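Local coordinates for aromatic-amino-acid:2-oxoglutarate transaminase (Candida albicans, PDB 6HND), which probably transfers amino groups from aromatic amino acids, and perhaps 2-aminoadipate, to 2-oxo acids with the help of pyridoxal 5'-phosphate, at residues 59-63 with 64-68; 137-140 with 141-144; 145-148 with 149-152; 395-398 with 399-402. All coordinates share one frame; numbering follows the deposited sequence.

Contact 1: residues 59-63 with 64-68; sequences NLVDY and PFQKI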
loop_
_atom_site.group_PDB
_atom_site.type_symbol
_atom_site.label_atom_id
_atom_site.label_comp_id
_atom_site.label_asym_id
_atom_site.label_seq_id
_atom_site.Cartn_x
_atom_site.Cartn_y
_atom_site.Cartn_z
ATOM N N ASN B 59 9.967 -22.404 1.236
ATOM C CA ASN B 59 9.948 -23.685 1.987
ATOM C C ASN B 59 8.784 -23.644 2.986
ATOM O O ASN B 59 8.720 -22.679 3.788
ATOM C CB ASN B 59 11.301 -23.934 2.664
ATOM C CG ASN B 59 12.457 -23.639 1.736
ATOM O OD1 ASN B 59 12.434 -24.060 0.579
ATOM N ND2 ASN B 59 13.451 -22.907 2.225
ATOM N N LEU B 60 7.908 -24.651 2.922
ATOM C CA LEU B 60 6.564 -24.620 3.543
ATOM C C LEU B 60 6.433 -25.684 4.635
ATOM O O LEU B 60 7.275 -26.598 4.726
ATOM C CB LEU B 60 5.518 -24.846 2.456
ATOM C CG LEU B 60 5.595 -23.888 1.273
ATOM C CD1 LEU B 60 4.757 -24.430 0.141
ATOM C CD2 LEU B 60 5.126 -22.481 1.660
ATOM N N VAL B 61 5.402 -25.522 5.444
ATOM C CA VAL B 61 4.910 -26.554 6.394
ATOM C C VAL B 61 3.742 -27.239 5.700
ATOM O O VAL B 61 3.189 -26.635 4.768
ATOM C CB VAL B 61 4.528 -25.936 7.752
ATOM C CG1 VAL B 61 5.733 -25.260 8.372
ATOM C CG2 VAL B 61 3.355 -24.958 7.664
ATOM N N ASP B 62 3.426 -28.467 6.107
ATOM C CA ASP B 62 2.288 -29.261 5.571
ATOM C C ASP B 62 1.046 -29.005 6.424
ATOM O O ASP B 62 -0.078 -29.126 5.891
ATOM C CB ASP B 62 2.654 -30.738 5.524
ATOM C CG ASP B 62 3.824 -30.955 4.602
ATOM O OD1 ASP B 62 3.712 -30.554 3.420
ATOM O OD2 ASP B 62 4.837 -31.450 5.089
ATOM N N TYR B 63 1.242 -28.654 7.691
ATOM C CA TYR B 63 0.141 -28.408 8.650
ATOM C C TYR B 63 0.628 -27.358 9.636
ATOM O O TYR B 63 1.833 -27.256 9.919
ATOM C CB TYR B 63 -0.326 -29.724 9.302
ATOM C CG TYR B 63 0.769 -30.528 9.960
ATOM C CD1 TYR B 63 1.130 -30.301 11.281
ATOM C CD2 TYR B 63 1.456 -31.518 9.268
ATOM C CE1 TYR B 63 2.158 -31.006 11.883
ATOM C CE2 TYR B 63 2.480 -32.244 9.861
ATOM C CZ TYR B 63 2.838 -31.979 11.172
ATOM O OH TYR B 63 3.857 -32.672 11.770
ATOM N N PRO B 64 -0.297 -26.534 10.169
ATOM C CA PRO B 64 0.056 -25.556 11.191
ATOM C C PRO B 64 0.804 -26.233 12.342
ATOM O O PRO B 64 0.386 -27.300 12.748
ATOM C CB PRO B 64 -1.288 -24.980 11.687
ATOM C CG PRO B 64 -2.311 -25.354 10.615
ATOM C CD PRO B 64 -1.714 -26.475 9.781
ATOM N N PHE B 65 1.846 -25.568 12.854
ATOM C CA PHE B 65 2.666 -25.984 14.026
ATOM C C PHE B 65 3.568 -27.179 13.694
ATOM O O PHE B 65 4.156 -27.678 14.637
ATOM C CB PHE B 65 1.768 -26.249 15.240
ATOM C CG PHE B 65 1.044 -24.993 15.637
ATOM C CD1 PHE B 65 1.651 -24.057 16.462
ATOM C CD2 PHE B 65 -0.197 -24.693 15.105
ATOM C CE1 PHE B 65 1.005 -22.869 16.778
ATOM C CE2 PHE B 65 -0.833 -23.503 15.420
ATOM C CZ PHE B 65 -0.230 -22.590 16.240
ATOM N N GLN B 66 3.717 -27.580 12.425
ATOM C CA GLN B 66 4.742 -28.582 12.025
ATOM C C GLN B 66 6.131 -28.079 12.430
ATOM O O GLN B 66 6.415 -26.896 12.189
ATOM C CB GLN B 66 4.719 -28.859 10.520
ATOM C CG GLN B 66 5.557 -30.073 10.125
ATOM C CD GLN B 66 5.617 -30.306 8.635
ATOM O OE1 GLN B 66 5.301 -29.434 7.831
ATOM N NE2 GLN B 66 6.071 -31.488 8.252
ATOM N N LYS B 67 6.958 -28.962 13.006
ATOM C CA LYS B 67 8.371 -28.711 13.414
ATOM C C LYS B 67 9.289 -29.316 12.346
ATOM O O LYS B 67 9.224 -30.545 12.153
ATOM C CB LYS B 67 8.653 -29.296 14.805
ATOM C CG LYS B 67 8.782 -28.280 15.933
ATOM C CD LYS B 67 7.559 -27.394 16.117
ATOM C CE LYS B 67 7.642 -26.460 17.310
ATOM N NZ LYS B 67 6.354 -25.752 17.512
ATOM N N ILE B 68 10.087 -28.474 11.668
ATOM C CA ILE B 68 10.933 -28.845 10.487
ATOM C C ILE B 68 12.356 -29.156 10.970
ATOM O O ILE B 68 12.895 -28.277 11.674
ATOM C CB ILE B 68 10.924 -27.721 9.419
ATOM C CG1 ILE B 68 9.508 -27.345 8.957
ATOM C CG2 ILE B 68 11.817 -28.094 8.240
ATOM C CD1 ILE B 68 8.823 -28.385 8.087
#
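Gln-66 folds back over Asp-62 and Tyr-63, its amide meeting the first and its aliphatic part the second. At the far end OE1 accepts the backbone N-H of Asp-62, with N of Asp-62 2.7 Å from OE1 of Gln-66 and the bond close to straight at 166°; the donor stands tilted from the amide plane. On the same amide, NE2 of Gln-66 reaches OD2 of Asp-62 at 3.4 Å, a weak bond bent to 139°, so Gln-66 holds the carboxylate only lightly. Its other oxygen, OD1, has a hydrogen bond with Ser-108. Nearer the backbone, the aliphatic part of Gln-66 lies over one face of the Tyr-63 ring in a CH-pi contact, CB of Gln-66 being 3.8 Å from the ring centroid of Tyr-63, while CG of Gln-66 sits 3.5 Å from CZ of Tyr-63. CG of Gln-66 stands anti to its own backbone N (chi1 -168°) and the chain runs on extended, which carries the amide past the ring to the N-H of Asp-62. What brings the two residues together is a type II beta turn from Tyr-63 to Gln-66, with Pro-64 and Phe-65 at its corners, closed by N of Gln-66 donating to O of Tyr-63 at 3.2 Å. The turn follows the end of strand 53-60, which pairs with strand 109-113 and continues its sheet into the second subunit. Val-61 and Pro-64 rest on Trp-398 of helix 392-418, and Leu-60 packs against helix 375-388.

Contact 2: residues 137-140 with 141-144; sequences APLL and QFAR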
loop_
_atom_site.group_PDB
_atom_site.type_symbol
_atom_site.label_atom_id
_atom_site.label_comp_id
_atom_site.label_asym_id
_atom_site.label_seq_id
_atom_site.Cartn_x
_atom_site.Cartn_y
_atom_site.Cartn_z
ATOM N N ALA B 137 -2.445 -11.057 -13.027
ATOM C CA ALA B 137 -3.586 -11.746 -13.661
ATOM C C ALA B 137 -3.818 -13.094 -12.981
ATOM O O ALA B 137 -4.953 -13.458 -12.696
ATOM C CB ALA B 137 -3.337 -11.869 -15.156
ATOM N N PRO B 138 -2.784 -13.926 -12.761
ATOM C CA PRO B 138 -3.004 -15.233 -12.149
ATOM C C PRO B 138 -3.565 -15.142 -10.713
ATOM O O PRO B 138 -4.202 -16.074 -10.265
ATOM C CB PRO B 138 -1.603 -15.888 -12.174
ATOM C CG PRO B 138 -0.832 -15.122 -13.208
ATOM C CD PRO B 138 -1.383 -13.715 -13.144
ATOM N N LEU B 139 -3.310 -14.041 -10.004
ATOM C CA LEU B 139 -3.773 -13.911 -8.603
ATOM C C LEU B 139 -5.216 -13.434 -8.644
ATOM O O LEU B 139 -5.999 -13.902 -7.785
ATOM C CB LEU B 139 -2.889 -12.959 -7.795
ATOM C CG LEU B 139 -3.276 -12.858 -6.324
ATOM C CD1 LEU B 139 -3.200 -14.209 -5.636
ATOM C CD2 LEU B 139 -2.431 -11.825 -5.590
ATOM N N LEU B 140 -5.523 -12.504 -9.559
ATOM C CA LEU B 140 -6.912 -12.052 -9.805
ATOM C C LEU B 140 -7.737 -13.282 -10.206
ATOM O O LEU B 140 -8.769 -13.471 -9.585
ATOM C CB LEU B 140 -6.957 -10.971 -10.879
ATOM C CG LEU B 140 -6.534 -9.572 -10.430
ATOM C CD1 LEU B 140 -6.411 -8.636 -11.641
ATOM C CD2 LEU B 140 -7.490 -8.987 -9.385
ATOM N N GLN B 141 -7.265 -14.122 -11.142
ATOM C CA GLN B 141 -8.049 -15.306 -11.588
ATOM C C GLN B 141 -8.268 -16.241 -10.390
ATOM O O GLN B 141 -9.435 -16.675 -10.196
ATOM C CB GLN B 141 -7.446 -16.078 -12.772
ATOM C CG GLN B 141 -8.451 -17.024 -13.455
ATOM C CD GLN B 141 -9.779 -16.356 -13.777
ATOM O OE1 GLN B 141 -9.828 -15.267 -14.325
ATOM N NE2 GLN B 141 -10.894 -16.968 -13.414
ATOM N N PHE B 142 -7.233 -16.523 -9.590
ATOM C CA PHE B 142 -7.382 -17.407 -8.408
ATOM C C PHE B 142 -8.476 -16.862 -7.490
ATOM O O PHE B 142 -9.310 -17.656 -7.053
ATOM C CB PHE B 142 -6.098 -17.556 -7.608
ATOM C CG PHE B 142 -6.352 -18.041 -6.212
ATOM C CD1 PHE B 142 -6.524 -19.387 -5.963
ATOM C CD2 PHE B 142 -6.466 -17.148 -5.165
ATOM C CE1 PHE B 142 -6.781 -19.827 -4.681
ATOM C CE2 PHE B 142 -6.732 -17.596 -3.886
ATOM C CZ PHE B 142 -6.895 -18.927 -3.652
ATOM N N ALA B 143 -8.477 -15.556 -7.215
ATOM C CA ALA B 143 -9.507 -14.913 -6.356
ATOM C C ALA B 143 -10.903 -15.074 -7.000
ATOM O O ALA B 143 -11.826 -15.384 -6.243
ATOM C CB ALA B 143 -9.181 -13.459 -6.049
ATOM N N ARG B 144 -11.070 -14.880 -8.318
ATOM C CA ARG B 144 -12.380 -15.142 -8.990
ATOM C C ARG B 144 -12.806 -16.592 -8.702
ATOM O O ARG B 144 -13.918 -16.799 -8.220
ATOM C CB ARG B 144 -12.347 -14.917 -10.504
ATOM C CG ARG B 144 -12.163 -13.461 -10.907
ATOM C CD ARG B 144 -12.199 -13.173 -12.410
ATOM N NE ARG B 144 -11.712 -11.812 -12.637
ATOM C CZ ARG B 144 -10.519 -11.464 -13.132
ATOM N NH1 ARG B 144 -9.639 -12.369 -13.528
ATOM N NH2 ARG B 144 -10.220 -10.182 -13.255
HETATM O O HOH W 1 -7.119 -12.174 -14.228
#
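Four successive i to i+4 backbone bonds link residues 137-140 to 141-144, among them N of Gln-141 to O of Ala-137 at 2.9 Å and N of Arg-144 to O of Leu-140 at 3.0 Å. The first of these carbonyls does double duty, because O of Ala-137 also accepts from a water 2.9 Å away. That water in turn accepts from NH1 of Arg-144 at 2.6 Å, so the first-turn carbonyl is tied to a guanidinium nearly two turns further along. Arg-144 gets there with a chain extended from CG to NE, which runs back along the helix and lays one guanidinium face over the backbone C of Leu-140; NH1 of Arg-144 is 4.0 Å from CB of Leu-140. NH1 also donates to OE1 of Gln-141 at 3.0 Å. The oxygen lies close to the guanidinium plane, whereas from the amide's side the donor stands above the carbonyl plane. A bend at chi2 (49°) turns the amide of Gln-141 toward Arg-144, and NE2 of Gln-141 is hydrogen-bonded to OD1 of Asp-145.

The segments form the beginning of helix 137-151, which is packed between strand 158-163 of the large mixed sheet and helix 375-388. Leu-140 and Arg-144 rest on the strand, where NH2 of Arg-144 has a further bond to Asn-159. Phe-142 is directed at helix 375-388; O of Leu-139 lies at the edge of its ring, near the ring plane. Leu-139 itself touches both neighbours, and its CD1 comes within 4.4 Å of CD2 of Phe-142.

Contact 3: residues 145-148 with 149-152; sequences DFII and RTHK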
loop_
_atom_site.group_PDB
_atom_site.type_symbol
_atom_site.label_atom_id
_atom_site.label_comp_id
_atom_site.label_asym_id
_atom_site.label_seq_id
_atom_site.Cartn_x
_atom_site.Cartn_y
_atom_site.Cartn_z
ATOM N N ASP B 145 -11.932 -17.553 -8.988
ATOM C CA ASP B 145 -12.222 -19.005 -8.915
ATOM C C ASP B 145 -12.606 -19.377 -7.485
ATOM O O ASP B 145 -13.573 -20.145 -7.317
ATOM C CB ASP B 145 -11.028 -19.800 -9.444
ATOM C CG ASP B 145 -10.838 -19.657 -10.957
ATOM O OD1 ASP B 145 -11.742 -19.115 -11.597
ATOM O OD2 ASP B 145 -9.778 -20.083 -11.482
ATOM N N PHE B 146 -11.893 -18.822 -6.498
ATOM C CA PHE B 146 -12.092 -19.065 -5.049
ATOM C C PHE B 146 -13.471 -18.565 -4.647
ATOM O O PHE B 146 -14.161 -19.277 -3.905
ATOM C CB PHE B 146 -10.990 -18.383 -4.229
ATOM C CG PHE B 146 -11.076 -18.608 -2.741
ATOM C CD1 PHE B 146 -10.714 -19.825 -2.181
ATOM C CD2 PHE B 146 -11.490 -17.591 -1.895
ATOM C CE1 PHE B 146 -10.806 -20.031 -0.814
ATOM C CE2 PHE B 146 -11.583 -17.801 -0.528
ATOM C CZ PHE B 146 -11.232 -19.016 0.012
ATOM N N ILE B 147 -13.835 -17.349 -5.078
ATOM C CA ILE B 147 -15.160 -16.730 -4.764
ATOM C C ILE B 147 -16.269 -17.497 -5.513
ATOM O O ILE B 147 -17.325 -17.733 -4.926
ATOM C CB ILE B 147 -15.142 -15.216 -5.045
ATOM C CG1 ILE B 147 -14.521 -14.470 -3.870
ATOM C CG2 ILE B 147 -16.515 -14.644 -5.337
ATOM C CD1 ILE B 147 -15.435 -14.349 -2.668
ATOM N N ILE B 148 -16.041 -17.930 -6.744
ATOM C CA ILE B 148 -17.041 -18.765 -7.465
ATOM C C ILE B 148 -17.283 -20.039 -6.633
ATOM O O ILE B 148 -18.450 -20.368 -6.410
ATOM C CB ILE B 148 -16.600 -19.051 -8.918
ATOM C CG1 ILE B 148 -16.648 -17.792 -9.788
ATOM C CG2 ILE B 148 -17.430 -20.170 -9.521
ATOM C CD1 ILE B 148 -15.997 -17.962 -11.179
ATOM N N ARG B 149 -16.226 -20.677 -6.123
ATOM C CA ARG B 149 -16.338 -21.938 -5.339
ATOM C C ARG B 149 -17.081 -21.685 -4.007
ATOM O O ARG B 149 -17.986 -22.470 -3.670
ATOM C CB ARG B 149 -14.940 -22.537 -5.145
ATOM C CG ARG B 149 -14.935 -23.954 -4.583
ATOM C CD ARG B 149 -15.276 -25.031 -5.614
ATOM N NE ARG B 149 -14.829 -26.353 -5.189
ATOM C CZ ARG B 149 -15.623 -27.375 -4.854
ATOM N NH1 ARG B 149 -16.940 -27.252 -4.866
ATOM N NH2 ARG B 149 -15.089 -28.526 -4.486
ATOM N N THR B 150 -16.733 -20.626 -3.271
ATOM C CA THR B 150 -17.157 -20.441 -1.851
ATOM C C THR B 150 -18.412 -19.573 -1.730
ATOM O O THR B 150 -19.202 -19.832 -0.799
ATOM C CB THR B 150 -16.023 -19.857 -0.990
ATOM O OG1 THR B 150 -15.691 -18.540 -1.455
ATOM C CG2 THR B 150 -14.807 -20.759 -1.007
ATOM N N HIS B 151 -18.561 -18.558 -2.579
ATOM C CA HIS B 151 -19.525 -17.443 -2.346
ATOM C C HIS B 151 -19.957 -16.777 -3.658
ATOM O O HIS B 151 -19.847 -15.555 -3.727
ATOM C CB HIS B 151 -18.878 -16.383 -1.443
ATOM C CG HIS B 151 -18.704 -16.764 -0.010
ATOM N ND1 HIS B 151 -19.767 -17.101 0.801
ATOM C CD2 HIS B 151 -17.599 -16.775 0.776
ATOM C CE1 HIS B 151 -19.320 -17.310 2.024
ATOM N NE2 HIS B 151 -17.986 -17.110 2.038
ATOM N N LYS B 152 -20.408 -17.548 -4.650
ATOM C CA LYS B 152 -20.719 -17.066 -6.027
ATOM C C LYS B 152 -21.728 -15.923 -5.954
ATOM O O LYS B 152 -22.822 -16.093 -5.427
ATOM C CB LYS B 152 -21.267 -18.216 -6.880
ATOM C CG LYS B 152 -21.341 -17.948 -8.378
ATOM C CD LYS B 152 -22.081 -19.042 -9.123
ATOM C CE LYS B 152 -23.289 -18.521 -9.876
ATOM N NZ LYS B 152 -22.901 -17.929 -11.178
#
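Helix 137-151 reaches its C-terminal end here, and a threonine in its last turn bonds back to the helix backbone. Thr-150 gives two bonds to O of Phe-146: its backbone N and its hydroxyl OG1 each lie 3.0 Å from O of Phe-146, and they arrive from opposite faces of the carbonyl plane. OG1 can do so because it stands between the backbone N and the carbonyl carbon (chi1 64°), directed back along the helix. The same rotation places CG2 of Thr-150 over one face of the Phe-146 ring, a CH-pi contact in which CG2 is 4.2 Å from the ring centroid of Phe-146. Tyr-285 joins this cluster, its hydroxyl hydrogen-bonded with Thr-150 and its ring edge-to-face with Phe-146.

Ile-147, the next residue along, meets His-151 one turn later: CD1 of Ile-147 is 4.2 Å from CB of His-151, and N of His-151 donates to O of Ile-147 at 2.8 Å. His-151 departs from helical backbone angles (phi -155°), and its ND1 has a hydrogen bond with Glu-326. Arg-149, its chain bent at chi2, forms a salt bridge through NE with Asp-393 in the first turn of helix 392-418. A threonine hydroxyl that shares the i-4 carbonyl with its own backbone N-H is a familiar way for a threonine to satisfy its hydroxyl within a helix; here it occurs between strand 333-338, which Ile-147 touches, and helix 392-418, against Phe-146.

Contact 4: residues 395-398 with 399-402; sequences WLEW and ILKM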
loop_
_atom_site.group_PDB
_atom_site.type_symbol
_atom_site.label_atom_id
_atom_site.label_comp_id
_atom_site.label_asym_id
_atom_site.label_seq_id
_atom_site.Cartn_x
_atom_site.Cartn_y
_atom_site.Cartn_z
ATOM N N TRP B 395 -6.284 -25.214 -1.344
ATOM C CA TRP B 395 -6.196 -24.052 -0.423
ATOM C C TRP B 395 -7.316 -24.188 0.609
ATOM O O TRP B 395 -7.031 -23.997 1.831
ATOM C CB TRP B 395 -6.223 -22.735 -1.210
ATOM C CG TRP B 395 -6.168 -21.507 -0.362
ATOM C CD1 TRP B 395 -7.104 -20.521 -0.312
ATOM C CD2 TRP B 395 -5.142 -21.139 0.566
ATOM N NE1 TRP B 395 -6.731 -19.565 0.585
ATOM C CE2 TRP B 395 -5.535 -19.920 1.145
ATOM C CE3 TRP B 395 -3.929 -21.706 0.968
ATOM C CZ2 TRP B 395 -4.756 -19.261 2.101
ATOM C CZ3 TRP B 395 -3.160 -21.060 1.921
ATOM C CH2 TRP B 395 -3.573 -19.855 2.484
ATOM N N LEU B 396 -8.512 -24.583 0.168
ATOM C CA LEU B 396 -9.633 -24.941 1.082
ATOM C C LEU B 396 -9.183 -26.041 2.065
ATOM O O LEU B 396 -9.515 -25.935 3.252
ATOM C CB LEU B 396 -10.856 -25.383 0.262
ATOM C CG LEU B 396 -11.653 -24.248 -0.387
ATOM C CD1 LEU B 396 -12.664 -24.792 -1.391
ATOM C CD2 LEU B 396 -12.355 -23.383 0.670
ATOM N N GLU B 397 -8.453 -27.057 1.601
ATOM C CA GLU B 397 -7.979 -28.160 2.462
ATOM C C GLU B 397 -7.023 -27.583 3.515
ATOM O O GLU B 397 -7.088 -28.017 4.666
ATOM C CB GLU B 397 -7.310 -29.272 1.652
ATOM C CG GLU B 397 -8.245 -30.049 0.735
ATOM C CD GLU B 397 -9.292 -30.941 1.389
ATOM O OE1 GLU B 397 -9.293 -31.051 2.655
ATOM O OE2 GLU B 397 -10.123 -31.512 0.633
ATOM N N TRP B 398 -6.176 -26.622 3.161
ATOM C CA TRP B 398 -5.335 -25.902 4.156
ATOM C C TRP B 398 -6.214 -25.077 5.131
ATOM O O TRP B 398 -5.933 -25.066 6.342
ATOM C CB TRP B 398 -4.280 -25.043 3.453
ATOM C CG TRP B 398 -3.580 -24.125 4.399
ATOM C CD1 TRP B 398 -3.927 -22.841 4.695
ATOM C CD2 TRP B 398 -2.449 -24.439 5.227
ATOM N NE1 TRP B 398 -3.086 -22.332 5.643
ATOM C CE2 TRP B 398 -2.155 -23.282 5.973
ATOM C CE3 TRP B 398 -1.625 -25.558 5.365
ATOM C CZ2 TRP B 398 -1.091 -23.224 6.868
ATOM C CZ3 TRP B 398 -0.562 -25.491 6.233
ATOM C CH2 TRP B 398 -0.317 -24.351 6.995
ATOM N N ILE B 399 -7.273 -24.436 4.658
ATOM C CA ILE B 399 -8.220 -23.679 5.535
ATOM C C ILE B 399 -8.892 -24.654 6.514
ATOM O O ILE B 399 -9.048 -24.296 7.680
ATOM C CB ILE B 399 -9.226 -22.879 4.667
ATOM C CG1 ILE B 399 -8.528 -21.701 3.974
ATOM C CG2 ILE B 399 -10.430 -22.427 5.481
ATOM C CD1 ILE B 399 -9.213 -21.197 2.700
ATOM N N LEU B 400 -9.251 -25.866 6.072
ATOM C CA LEU B 400 -9.893 -26.879 6.948
ATOM C C LEU B 400 -8.910 -27.380 8.020
ATOM O O LEU B 400 -9.354 -27.557 9.187
ATOM C CB LEU B 400 -10.467 -28.009 6.096
ATOM C CG LEU B 400 -11.619 -27.591 5.189
ATOM C CD1 LEU B 400 -12.133 -28.787 4.416
ATOM C CD2 LEU B 400 -12.740 -26.933 5.980
ATOM N N LYS B 401 -7.621 -27.520 7.719
ATOM C CA LYS B 401 -6.612 -27.878 8.758
ATOM C C LYS B 401 -6.572 -26.780 9.824
ATOM O O LYS B 401 -6.570 -27.116 11.035
ATOM C CB LYS B 401 -5.212 -28.071 8.178
ATOM C CG LYS B 401 -5.019 -29.290 7.291
ATOM C CD LYS B 401 -3.587 -29.462 6.907
ATOM C CE LYS B 401 -3.323 -30.736 6.136
ATOM N NZ LYS B 401 -4.072 -30.754 4.863
ATOM N N MET B 402 -6.567 -25.518 9.391
ATOM C CA MET B 402 -6.549 -24.352 10.315
ATOM C C MET B 402 -7.834 -24.349 11.145
ATOM O O MET B 402 -7.760 -24.030 12.328
ATOM C CB MET B 402 -6.448 -23.017 9.572
ATOM C CG MET B 402 -5.250 -22.905 8.647
ATOM S SD MET B 402 -4.220 -21.485 9.064
ATOM C CE MET B 402 -5.454 -20.197 9.238
#
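Trp-395 and Ile-399 meet through a CH-pi contact one turn apart: CD1 of Ile-399 lies over one face of the indole, 3.9 Å from the centroid of the five-membered ring of Trp-395. The methyl sits by the CD1-NE1 bond, with CD1 of Ile-399 3.6 Å from NE1 of Trp-395. A second contact of this kind follows three residues later, where CG of Met-402 lies over a face of Trp-398, 4.1 Å from the centroid of its five-membered ring and displaced toward the rim. The sulfur adds a Met-aromatic contact that is oblique to the ring, SD of Met-402 being 3.7 Å from NE1 of Trp-398. A chain bent at chi2 (-123°) and chi3 turns the thioether across the indole.

Both pairs belong to helix 392-418, where i to i+4 spacing sets each aliphatic chain beside the aromatic a turn earlier. The rings of Trp-395 and Trp-398 both meet Phe-389, and Phe-50 of the second subunit packs on Trp-398 and Met-402. Tyr-315 of helix 312-319 covers Leu-396 and Leu-400.

Among aliphatic contacts, CD2 of Leu-396 approaches CD1 of Ile-399 at 4.3 Å. Backbone bonds run regularly through the segment, as from N of Ile-399 to O of Trp-395 at 2.9 Å. Of the charged side chains, Glu-397 lies against a leucine methyl, its OE1 4.0 Å from CD1 of Leu-400.

Contacts 2 and 3 are successive parts of helix 137-151, their centres 11 Å apart, and contact 4 is the element that joins the set. Its Trp-395 receives Phe-142 of contact 2, CZ of Phe-142 lying 3.7 Å from CD1 of Trp-395, and also Phe-146 of contact 3, while Leu-396 packs on Thr-150 and Arg-149. Towards the dimer interface, Trp-398 meets contact 1, with CZ3 of Trp-398 3.7 Å from O of Asp-62; contacts 1 and 4 both touch the second subunit. Contact 1 does not reach contacts 2 or 3. None of the contacts touches the cofactor: Met-402 comes within about 8 Å of the side chain of Tyr-283, which binds it, and the side chains of Met-402, Leu-139 and Phe-146 are about 12, 13 and 14 Å from a bound pyridoxal 5'-phosphate.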